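ADP-dependent (S)-NAD(P)H-hydrate dehydratase (Streptococcus mutans, PDB 3BGK) probably dehydrates the S-form of NAD(P)HX, a damaged hydrated form of NAD(P)H, at the expense of ADP, which is converted to AMP. Local coordinates at residues Ile37-Leu40 with Leu41-Ile45; Ala258-Val261 with Ala262-Thr266; Ala275-Leu278 with His279-Ala283; Ile302-Val305 with Met306-Ser310. One frame throughout, in Å; residues are numbered along the deposited sequence.

Interaction 1: Ile37-Leu40 with Leu41-Ile45; sequences IDDL and LTKKI. With K (potassium ion), chain C.
The carbonyl oxygen of Asp38 is gripped by two donors of Thr42. The backbone N of Thr42 reaches Asp38 O at 3.3 Å, and the hydroxyl OG1 of Thr42 reaches the same Asp38 O at 3.1 Å. They arrive from opposite faces of the carbonyl plane. Thr42 can do this because OG1 lies beside its own backbone N, opposite the carbonyl carbon (chi1 -57°), and so turns back along the helix. Asp38 is the N-cap, and this is the first turn of helix 39-45. The next bond is short and straight: Lys43 N to Asp39 O, 2.6 Å. Lys44 N to Leu40 O is weak.

The side chains of Asp39 and Lys43 lie side by side and point the same way. The aliphatic part of Lys43 runs past the Asp39 carbonyl, with CG 3.3 Å from Asp39 O. The chain then bends near its end, and CE comes to 3.7 Å from Asp39 OD2. The salt bridge from Lys43 NZ to Asp39 OD2 is long, at 3.8 Å. At the start of a helix, the two carboxylates of Asp38 and Asp39 would probably suit the helix dipole. Ile37 CG2 meets Leu41 CD1 at 4.2 Å, a loose apolar touch.

The carbonyl oxygen of Lys43 binds a potassium ion at 2.7 Å, together with Ile46 O. Lys44 NZ forms a salt bridge with Glu270. Strand 36-37 pairs with strand 233-237 just before the helix. Leu41 and Thr42 lean on helix 268-287, while Thr42 and Lys43 also touch Met309 of helix 295-310.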
loop_
_atom_site.group_PDB
_atom_site.type_symbol
_atom_site.label_atom_id
_atom_site.label_comp_id
_atom_site.label_asym_id
_atom_site.label_seq_id
_atom_site.Cartn_x
_atom_site.Cartn_y
_atom_site.Cartn_z
ATOM N N ILE A 37 -5.968 1.942 -36.133
ATOM C CA ILE A 37 -5.638 0.872 -35.206
ATOM C C ILE A 37 -6.889 0.545 -34.406
ATOM O O ILE A 37 -7.408 1.391 -33.672
ATOM C CB ILE A 37 -4.470 1.265 -34.253
ATOM C CG1 ILE A 37 -3.319 1.949 -35.013
ATOM C CG2 ILE A 37 -3.985 0.059 -33.453
ATOM C CD1 ILE A 37 -2.677 1.126 -36.141
ATOM N N ASP A 38 -7.377 -0.681 -34.568
ATOM C CA ASP A 38 -8.576 -1.130 -33.865
ATOM C C ASP A 38 -8.342 -2.426 -33.091
ATOM O O ASP A 38 -7.197 -2.838 -32.891
ATOM C CB ASP A 38 -9.766 -1.257 -34.830
ATOM C CG ASP A 38 -9.496 -2.204 -35.993
ATOM O OD1 ASP A 38 -10.461 -2.515 -36.725
ATOM O OD2 ASP A 38 -8.337 -2.632 -36.187
ATOM N N ASP A 39 -9.427 -3.059 -32.658
ATOM C CA ASP A 39 -9.344 -4.258 -31.846
ATOM C C ASP A 39 -8.882 -5.472 -32.642
ATOM O O ASP A 39 -8.185 -6.331 -32.108
ATOM C CB ASP A 39 -10.674 -4.537 -31.129
ATOM C CG ASP A 39 -11.854 -4.708 -32.085
ATOM O OD1 ASP A 39 -11.780 -4.274 -33.259
ATOM O OD2 ASP A 39 -12.873 -5.276 -31.645
ATOM N N LEU A 40 -9.263 -5.527 -33.918
ATOM C CA LEU A 40 -8.895 -6.639 -34.792
ATOM C C LEU A 40 -7.381 -6.723 -34.969
ATOM O O LEU A 40 -6.816 -7.819 -35.025
ATOM C CB LEU A 40 -9.595 -6.530 -36.154
ATOM C CG LEU A 40 -11.116 -6.294 -36.169
ATOM C CD1 LEU A 40 -11.639 -6.103 -37.593
ATOM C CD2 LEU A 40 -11.888 -7.401 -35.456
ATOM N N LEU A 41 -6.726 -5.570 -35.050
ATOM C CA LEU A 41 -5.275 -5.532 -35.089
ATOM C C LEU A 41 -4.725 -6.018 -33.750
ATOM O O LEU A 41 -3.809 -6.839 -33.710
ATOM C CB LEU A 41 -4.774 -4.119 -35.414
ATOM C CG LEU A 41 -3.286 -3.863 -35.728
ATOM C CD1 LEU A 41 -2.444 -3.721 -34.463
ATOM C CD2 LEU A 41 -2.687 -4.911 -36.656
ATOM N N THR A 42 -5.303 -5.513 -32.662
ATOM C CA THR A 42 -4.878 -5.853 -31.305
ATOM C C THR A 42 -5.096 -7.340 -31.013
ATOM O O THR A 42 -4.239 -7.988 -30.407
ATOM C CB THR A 42 -5.594 -4.952 -30.278
ATOM O OG1 THR A 42 -5.308 -3.585 -30.593
ATOM C CG2 THR A 42 -5.131 -5.241 -28.858
ATOM N N LYS A 43 -6.229 -7.876 -31.467
ATOM C CA LYS A 43 -6.492 -9.311 -31.414
ATOM C C LYS A 43 -5.510 -10.107 -32.269
ATOM O O LYS A 43 -5.263 -11.284 -31.988
ATOM C CB LYS A 43 -7.920 -9.644 -31.852
ATOM C CG LYS A 43 -9.003 -9.255 -30.863
ATOM C CD LYS A 43 -10.369 -9.709 -31.362
ATOM C CE LYS A 43 -11.449 -8.656 -31.124
ATOM N NZ LYS A 43 -11.709 -8.376 -29.681
ATOM N N LYS A 44 -4.954 -9.488 -33.307
ATOM C CA LYS A 44 -3.952 -10.169 -34.124
ATOM C C LYS A 44 -2.616 -10.289 -33.385
ATOM O O LYS A 44 -1.920 -11.299 -33.516
ATOM C CB LYS A 44 -3.753 -9.465 -35.470
ATOM C CG LYS A 44 -2.902 -10.260 -36.465
ATOM C CD LYS A 44 -1.912 -9.374 -37.207
ATOM C CE LYS A 44 -2.584 -8.599 -38.332
ATOM N NZ LYS A 44 -1.623 -7.693 -39.022
ATOM N N ILE A 45 -2.271 -9.260 -32.611
ATOM C CA ILE A 45 -1.003 -9.220 -31.878
ATOM C C ILE A 45 -1.040 -10.065 -30.604
ATOM O O ILE A 45 -0.193 -10.943 -30.413
ATOM C CB ILE A 45 -0.565 -7.765 -31.562
ATOM C CG1 ILE A 45 -0.271 -6.997 -32.863
ATOM C CG2 ILE A 45 0.627 -7.724 -30.577
ATOM C CD1 ILE A 45 0.625 -7.727 -33.863
HETATM K K K C . -5.744 -13.528 -30.609
#

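Interaction 2: Ala258-Val261 with Ala262-Thr266; sequences AGFV and AQFHT
Phe264 packs back against Phe260, four residues earlier, at the end of helix 249-263. Its CB lies 3.7 Å from Phe260 O. CG stays close to the same oxygen, and CD2 comes to 3.3 Å from Phe260 O, which lies obliquely to the Phe264 ring. One position further, CE2 meets CD2 of Phe260 at 3.9 Å and stands over one face of that ring, toward its rim. The CG of Phe264 sits beside its own backbone N (chi1 -52°), which swings the ring back toward the previous turn. The two rings make an offset edge-to-face pair, with the edge of Phe264 toward the face of Phe260 and the planes at 65°. At its tip, CZ of Phe264 meets the selenomethionine Met306 of helix 295-310.

The helix ends here, and the chain leaves it in an extended conformation at Phe264. Phe260 O takes both Phe264 N, at 2.9 Å, and Gln263 N, at 3.1 Å from Phe260 O. The first bond is nearly linear at the carbonyl; the second comes from above the carbonyl plane. Helix 249-263 packs on the central sheet of the alpha/beta sandwich, where Ala258 and Val261 touch strand 128-131.

Gln263 also folds back over the last turn. Its CG lies over one face of the Phe264 ring, toward the rim. Its NE2 points nearly straight at Gly259 O, but the 2.5 Å between them is doubtfully short. NE2 also bonds to Ser84 O, and OE1 accepts from Arg49, which pins both ends of the amide. Tyr291 of the second subunit packs on Gln263 and Phe264.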
loop_
_atom_site.group_PDB
_atom_site.type_symbol
_atom_site.label_atom_id
_atom_site.label_comp_id
_atom_site.label_asym_id
_atom_site.label_seq_id
_atom_site.Cartn_x
_atom_site.Cartn_y
_atom_site.Cartn_z
ATOM N N ALA A 258 6.287 -0.907 -23.546
ATOM C CA ALA A 258 7.457 -1.681 -23.141
ATOM C C ALA A 258 7.125 -3.153 -22.904
ATOM O O ALA A 258 7.907 -4.032 -23.270
ATOM C CB ALA A 258 8.110 -1.071 -21.907
ATOM N N GLY A 259 5.969 -3.414 -22.295
ATOM C CA GLY A 259 5.550 -4.772 -21.982
ATOM C C GLY A 259 5.162 -5.542 -23.234
ATOM O O GLY A 259 5.439 -6.750 -23.349
ATOM N N PHE A 260 4.523 -4.844 -24.175
ATOM C CA PHE A 260 4.132 -5.453 -25.442
ATOM C C PHE A 260 5.352 -5.873 -26.259
ATOM O O PHE A 260 5.448 -7.035 -26.670
ATOM C CB PHE A 260 3.220 -4.519 -26.244
ATOM C CG PHE A 260 1.750 -4.681 -25.935
ATOM C CD1 PHE A 260 1.268 -4.532 -24.633
ATOM C CD2 PHE A 260 0.845 -4.961 -26.953
ATOM C CE1 PHE A 260 -0.088 -4.674 -24.347
ATOM C CE2 PHE A 260 -0.520 -5.104 -26.686
ATOM C CZ PHE A 260 -0.990 -4.956 -25.378
ATOM N N VAL A 261 6.289 -4.943 -26.461
ATOM C CA VAL A 261 7.465 -5.191 -27.303
ATOM C C VAL A 261 8.380 -6.270 -26.714
ATOM O O VAL A 261 9.101 -6.952 -27.448
ATOM C CB VAL A 261 8.271 -3.896 -27.634
ATOM C CG1 VAL A 261 7.404 -2.894 -28.383
ATOM C CG2 VAL A 261 8.855 -3.264 -26.379
ATOM N N ALA A 262 8.316 -6.429 -25.394
ATOM C CA ALA A 262 9.076 -7.453 -24.676
ATOM C C ALA A 262 8.651 -8.883 -25.027
ATOM O O ALA A 262 9.481 -9.782 -25.064
ATOM C CB ALA A 262 8.973 -7.224 -23.173
ATOM N N GLN A 263 7.362 -9.081 -25.296
ATOM C CA GLN A 263 6.797 -10.422 -25.478
ATOM C C GLN A 263 6.313 -10.734 -26.897
ATOM O O GLN A 263 6.262 -11.904 -27.278
ATOM C CB GLN A 263 5.659 -10.668 -24.467
ATOM C CG GLN A 263 4.476 -9.707 -24.610
ATOM C CD GLN A 263 3.640 -9.582 -23.351
ATOM O OE1 GLN A 263 2.902 -10.491 -22.978
ATOM N NE2 GLN A 263 3.730 -8.432 -22.704
ATOM N N PHE A 264 5.935 -9.709 -27.665
ATOM C CA PHE A 264 5.444 -9.920 -29.039
ATOM C C PHE A 264 6.485 -9.461 -30.067
ATOM O O PHE A 264 6.705 -8.259 -30.239
ATOM C CB PHE A 264 4.106 -9.208 -29.280
ATOM C CG PHE A 264 3.048 -9.517 -28.257
ATOM C CD1 PHE A 264 2.515 -10.796 -28.143
ATOM C CD2 PHE A 264 2.566 -8.514 -27.415
ATOM C CE1 PHE A 264 1.524 -11.079 -27.194
ATOM C CE2 PHE A 264 1.569 -8.784 -26.460
ATOM C CZ PHE A 264 1.051 -10.068 -26.353
ATOM N N HIS A 265 7.109 -10.425 -30.752
ATOM C CA HIS A 265 8.290 -10.160 -31.589
ATOM C C HIS A 265 7.993 -10.037 -33.079
ATOM O O HIS A 265 8.918 -9.955 -33.892
ATOM C CB HIS A 265 9.366 -11.228 -31.360
ATOM C CG HIS A 265 9.679 -11.458 -29.917
ATOM N ND1 HIS A 265 9.123 -12.491 -29.192
ATOM C CD2 HIS A 265 10.460 -10.767 -29.054
ATOM C CE1 HIS A 265 9.562 -12.435 -27.948
ATOM N NE2 HIS A 265 10.372 -11.397 -27.836
ATOM N N THR A 266 6.713 -10.024 -33.438
ATOM C CA THR A 266 6.311 -9.778 -34.818
ATOM C C THR A 266 6.495 -8.284 -35.148
ATOM O O THR A 266 7.217 -7.583 -34.425
ATOM C CB THR A 266 4.875 -10.289 -35.093
ATOM O OG1 THR A 266 4.598 -10.202 -36.497
ATOM C CG2 THR A 266 3.831 -9.490 -34.292
#

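Interaction 3: Ala275-Leu278 with His279-Ala283; sequences AVFL and HSYIA
Residues 275-278 and 279-283 are consecutive turns of one helix, held by three i to i+4 backbone bonds across the two segments. His279 N bonds to Ala275 O at 3.2 Å. Tyr281 N bonds to Phe277 O at 2.8 Å, and Ile282 N to Leu278 O follows at the same length.

Phe277 and Tyr281 stand one turn apart on the same side of the helix. In both, CG lies opposite the backbone N (chi1 169° and 172°), which sends the two rings out in similar directions. Their planes differ by 28°, but the rings are slid apart and barely overlap. CB of Tyr281 sits over one face of the Phe277 ring, 4.1 Å from its centroid, as a CH-pi contact. Beyond it, CD1 of Tyr281 meets CZ of Phe277 at 3.6 Å.

Leu278 touches two later residues with different atoms. Its CD1 touches Tyr281 CD2 at 3.9 Å, obliquely to the ring. Its CG touches Ile282 CD1 at 3.8 Å. Ile282 also lays CG1 against Leu278 O, at 3.3 Å, so its chain runs past the carbonyl that its own N binds.

His279 turns away from this apolar side, and its NE2 bonds to Met249 O. Ser280 OG bonds to Gln244. The neighbouring Val276 side chain is about 4 Å from that of Thr226, a predicted AMP-binding residue, so the helix passes close to the likely nucleotide site. Phe277 packs against helix 39-45, at Asp39 and Thr42. Leu278 wedges between Phe260 of helix 249-263 and Val305 and Met306 of helix 295-310. Tyr281 covers Val305 and Met309 of that last helix.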
loop_
_atom_site.group_PDB
_atom_site.type_symbol
_atom_site.label_atom_id
_atom_site.label_comp_id
_atom_site.label_asym_id
_atom_site.label_seq_id
_atom_site.Cartn_x
_atom_site.Cartn_y
_atom_site.Cartn_z
ATOM N N ALA A 275 -0.419 -1.876 -28.281
ATOM C CA ALA A 275 -0.232 -1.341 -26.939
ATOM C C ALA A 275 -0.954 0.000 -26.790
ATOM O O ALA A 275 -1.696 0.211 -25.822
ATOM C CB ALA A 275 1.249 -1.195 -26.625
ATOM N N VAL A 276 -0.760 0.889 -27.764
ATOM C CA VAL A 276 -1.404 2.199 -27.774
ATOM C C VAL A 276 -2.926 2.082 -27.836
ATOM O O VAL A 276 -3.629 2.816 -27.132
ATOM C CB VAL A 276 -0.872 3.094 -28.916
ATOM C CG1 VAL A 276 -1.629 4.432 -28.979
ATOM C CG2 VAL A 276 0.614 3.346 -28.732
ATOM N N PHE A 277 -3.436 1.158 -28.650
ATOM C CA PHE A 277 -4.885 0.968 -28.744
ATOM C C PHE A 277 -5.476 0.501 -27.418
ATOM O O PHE A 277 -6.473 1.053 -26.952
ATOM C CB PHE A 277 -5.277 -0.015 -29.858
ATOM C CG PHE A 277 -6.738 -0.427 -29.816
ATOM C CD1 PHE A 277 -7.724 0.381 -30.379
ATOM C CD2 PHE A 277 -7.128 -1.609 -29.185
ATOM C CE1 PHE A 277 -9.069 0.013 -30.325
ATOM C CE2 PHE A 277 -8.470 -1.981 -29.128
ATOM C CZ PHE A 277 -9.439 -1.167 -29.698
ATOM N N LEU A 278 -4.864 -0.520 -26.823
ATOM C CA LEU A 278 -5.407 -1.143 -25.624
ATOM C C LEU A 278 -5.463 -0.194 -24.426
ATOM O O LEU A 278 -6.425 -0.192 -23.668
ATOM C CB LEU A 278 -4.627 -2.418 -25.286
ATOM C CG LEU A 278 -5.371 -3.409 -24.392
ATOM C CD1 LEU A 278 -6.650 -3.879 -25.055
ATOM C CD2 LEU A 278 -4.470 -4.570 -24.085
ATOM N N HIS A 279 -4.416 0.601 -24.273
ATOM C CA HIS A 279 -4.346 1.672 -23.286
ATOM C C HIS A 279 -5.637 2.510 -23.293
ATOM O O HIS A 279 -6.330 2.598 -22.268
ATOM C CB HIS A 279 -3.095 2.504 -23.596
ATOM C CG HIS A 279 -2.960 3.761 -22.796
ATOM N ND1 HIS A 279 -3.441 4.977 -23.236
ATOM C CD2 HIS A 279 -2.352 4.003 -21.612
ATOM C CE1 HIS A 279 -3.154 5.909 -22.345
ATOM N NE2 HIS A 279 -2.485 5.345 -21.356
ATOM N N SER A 280 -5.979 3.085 -24.449
ATOM C CA SER A 280 -7.199 3.903 -24.592
ATOM C C SER A 280 -8.494 3.094 -24.568
ATOM O O SER A 280 -9.523 3.568 -24.065
ATOM C CB SER A 280 -7.146 4.765 -25.858
ATOM O OG SER A 280 -6.350 5.919 -25.649
ATOM N N TYR A 281 -8.444 1.883 -25.119
ATOM C CA TYR A 281 -9.594 0.982 -25.120
ATOM C C TYR A 281 -10.034 0.646 -23.700
ATOM O O TYR A 281 -11.230 0.626 -23.412
ATOM C CB TYR A 281 -9.268 -0.291 -25.902
ATOM C CG TYR A 281 -10.311 -1.380 -25.827
ATOM C CD1 TYR A 281 -11.388 -1.400 -26.705
ATOM C CD2 TYR A 281 -10.204 -2.407 -24.894
ATOM C CE1 TYR A 281 -12.348 -2.407 -26.644
ATOM C CE2 TYR A 281 -11.150 -3.410 -24.825
ATOM C CZ TYR A 281 -12.219 -3.407 -25.705
ATOM O OH TYR A 281 -13.160 -4.416 -25.641
ATOM N N ILE A 282 -9.066 0.384 -22.822
ATOM C CA ILE A 282 -9.352 0.111 -21.411
ATOM C C ILE A 282 -9.945 1.357 -20.736
ATOM O O ILE A 282 -10.947 1.271 -20.015
ATOM C CB ILE A 282 -8.098 -0.425 -20.659
ATOM C CG1 ILE A 282 -7.751 -1.835 -21.153
ATOM C CG2 ILE A 282 -8.324 -0.428 -19.151
ATOM C CD1 ILE A 282 -6.323 -2.289 -20.850
ATOM N N ALA A 283 -9.339 2.513 -21.008
ATOM C CA ALA A 283 -9.813 3.793 -20.493
ATOM C C ALA A 283 -11.263 4.044 -20.905
ATOM O O ALA A 283 -12.065 4.522 -20.093
ATOM C CB ALA A 283 -8.909 4.931 -20.962
#

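Interaction 4: Ile302-Val305 with Met306-Ser310; sequences ITRV and MKEMS
Met306, a selenomethionine, packs on Ile302 one turn before it. The two side chains lie side by side and point the same way, with Met306 SE 3.6 Å from Ile302 CG2. Met306 N also bonds to Ile302 O, at 2.8 Å. The tip of Met306 continues toward Phe260 of helix 249-263. Lys307 N bonds to Thr303 O at 2.8 Å, and its CB rests on the same carbonyl. The rest of the Lys307 chain leads away, toward Ser287 of the second subunit.

These residues form the last turns of helix 295-310, at the C-terminal end of the chain. The helix lies against helix 268-287.

Glu308 lies alongside Arg304. Its OE1 is 3.9 Å from Arg304 NH1, a long salt bridge, and the carboxylate is turned 82° from the guanidinium plane. Arg304 has a stronger partner in Glu301, bound through NH2. Met309, also a selenomethionine, has CG beside its backbone N (chi1 -71°), which lays CG 3.2 Å from Val305 O. Its N bonds to the same oxygen. Ser310 OG turns back to Lys307 O, at 2.9 Å.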
loop_
_atom_site.group_PDB
_atom_site.type_symbol
_atom_site.label_atom_id
_atom_site.label_comp_id
_atom_site.label_asym_id
_atom_site.label_seq_id
_atom_site.Cartn_x
_atom_site.Cartn_y
_atom_site.Cartn_z
ATOM N N ILE A 302 -5.436 -4.444 -17.114
ATOM C CA ILE A 302 -4.689 -4.904 -18.293
ATOM C C ILE A 302 -4.793 -6.405 -18.611
ATOM O O ILE A 302 -5.251 -6.746 -19.701
ATOM C CB ILE A 302 -3.198 -4.424 -18.281
ATOM C CG1 ILE A 302 -3.122 -2.900 -18.420
ATOM C CG2 ILE A 302 -2.408 -5.078 -19.417
ATOM C CD1 ILE A 302 -1.747 -2.312 -18.190
ATOM N N THR A 303 -4.386 -7.293 -17.700
ATOM C CA THR A 303 -4.415 -8.732 -18.037
ATOM C C THR A 303 -5.789 -9.317 -18.290
ATOM O O THR A 303 -5.929 -10.188 -19.139
ATOM C CB THR A 303 -3.693 -9.672 -17.043
ATOM O OG1 THR A 303 -3.844 -9.208 -15.697
ATOM C CG2 THR A 303 -2.256 -9.790 -17.411
ATOM N N ARG A 304 -6.795 -8.862 -17.549
ATOM C CA ARG A 304 -8.160 -9.333 -17.786
ATOM C C ARG A 304 -8.573 -9.037 -19.229
ATOM O O ARG A 304 -9.209 -9.867 -19.880
ATOM C CB ARG A 304 -9.151 -8.717 -16.795
ATOM C CG ARG A 304 -10.576 -9.222 -16.973
ATOM C CD ARG A 304 -11.576 -8.507 -16.062
ATOM N NE ARG A 304 -11.542 -7.046 -16.187
ATOM C CZ ARG A 304 -12.049 -6.358 -17.210
ATOM N NH1 ARG A 304 -12.623 -6.985 -18.236
ATOM N NH2 ARG A 304 -11.970 -5.031 -17.215
ATOM N N VAL A 305 -8.182 -7.868 -19.727
ATOM C CA VAL A 305 -8.558 -7.436 -21.071
ATOM C C VAL A 305 -7.665 -8.076 -22.137
ATOM O O VAL A 305 -8.154 -8.468 -23.194
ATOM C CB VAL A 305 -8.574 -5.897 -21.200
ATOM C CG1 VAL A 305 -8.959 -5.476 -22.608
ATOM C CG2 VAL A 305 -9.540 -5.286 -20.182
HETATM N N MSE A 306 -6.368 -8.189 -21.858
HETATM C CA MSE A 306 -5.463 -8.912 -22.748
HETATM C C MSE A 306 -5.919 -10.359 -22.902
HETATM O O MSE A 306 -5.898 -10.899 -24.009
HETATM C CB MSE A 306 -4.016 -8.857 -22.253
HETATM C CG MSE A 306 -3.361 -7.503 -22.408
HETATM SE SE MSE A 306 -1.467 -7.479 -21.957
HETATM C CE MSE A 306 -0.773 -8.446 -23.502
ATOM N N LYS A 307 -6.342 -10.967 -21.791
ATOM C CA LYS A 307 -6.934 -12.306 -21.795
ATOM C C LYS A 307 -8.128 -12.403 -22.746
ATOM O O LYS A 307 -8.213 -13.353 -23.525
ATOM C CB LYS A 307 -7.355 -12.720 -20.385
ATOM C CG LYS A 307 -7.996 -14.094 -20.297
ATOM C CD LYS A 307 -7.017 -15.192 -20.674
ATOM C CE LYS A 307 -7.720 -16.527 -20.849
ATOM N NZ LYS A 307 -6.741 -17.605 -21.156
ATOM N N GLU A 308 -9.035 -11.425 -22.670
ATOM C CA GLU A 308 -10.167 -11.291 -23.598
ATOM C C GLU A 308 -9.698 -11.106 -25.043
ATOM O O GLU A 308 -10.300 -11.651 -25.969
ATOM C CB GLU A 308 -11.050 -10.099 -23.222
ATOM C CG GLU A 308 -11.879 -10.237 -21.952
ATOM C CD GLU A 308 -12.804 -9.036 -21.727
ATOM O OE1 GLU A 308 -12.383 -7.889 -22.002
ATOM O OE2 GLU A 308 -13.955 -9.235 -21.273
HETATM N N MSE A 309 -8.637 -10.323 -25.229
HETATM C CA MSE A 309 -8.108 -10.037 -26.561
HETATM C C MSE A 309 -7.490 -11.282 -27.176
HETATM O O MSE A 309 -7.520 -11.453 -28.393
HETATM C CB MSE A 309 -7.080 -8.900 -26.519
HETATM C CG MSE A 309 -7.684 -7.532 -26.240
HETATM SE SE MSE A 309 -8.674 -6.783 -27.750
HETATM C CE MSE A 309 -10.156 -5.985 -26.791
ATOM N N SER A 310 -6.930 -12.143 -26.326
ATOM C CA SER A 310 -6.314 -13.385 -26.784
ATOM C C SER A 310 -7.381 -14.432 -27.116
ATOM O O SER A 310 -7.093 -15.420 -27.788
ATOM C CB SER A 310 -5.271 -13.915 -25.779
ATOM O OG SER A 310 -5.865 -14.556 -24.662
#

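Overall arrangement
Interaction 1 comes first along the chain, on helix 39-45. Interactions 2, 3 and 4 follow in series on the successive helices 249-263, 268-287 and 295-310. Their centres lie about 11 to 15 Å apart, and every pair touches. Side chains of all four helices therefore join in one helical layer, although the first helix is far from the others in sequence. The centre of interaction 3 is about 11 Å from those of interactions 1 and 4, and its helix packs on the other three. Interactions 2 and 4 also meet the second subunit, so this layer contributes to the tetramer. The potassium ion is bound at interaction 1, near Met309 of interaction 4 and Phe264 of interaction 2.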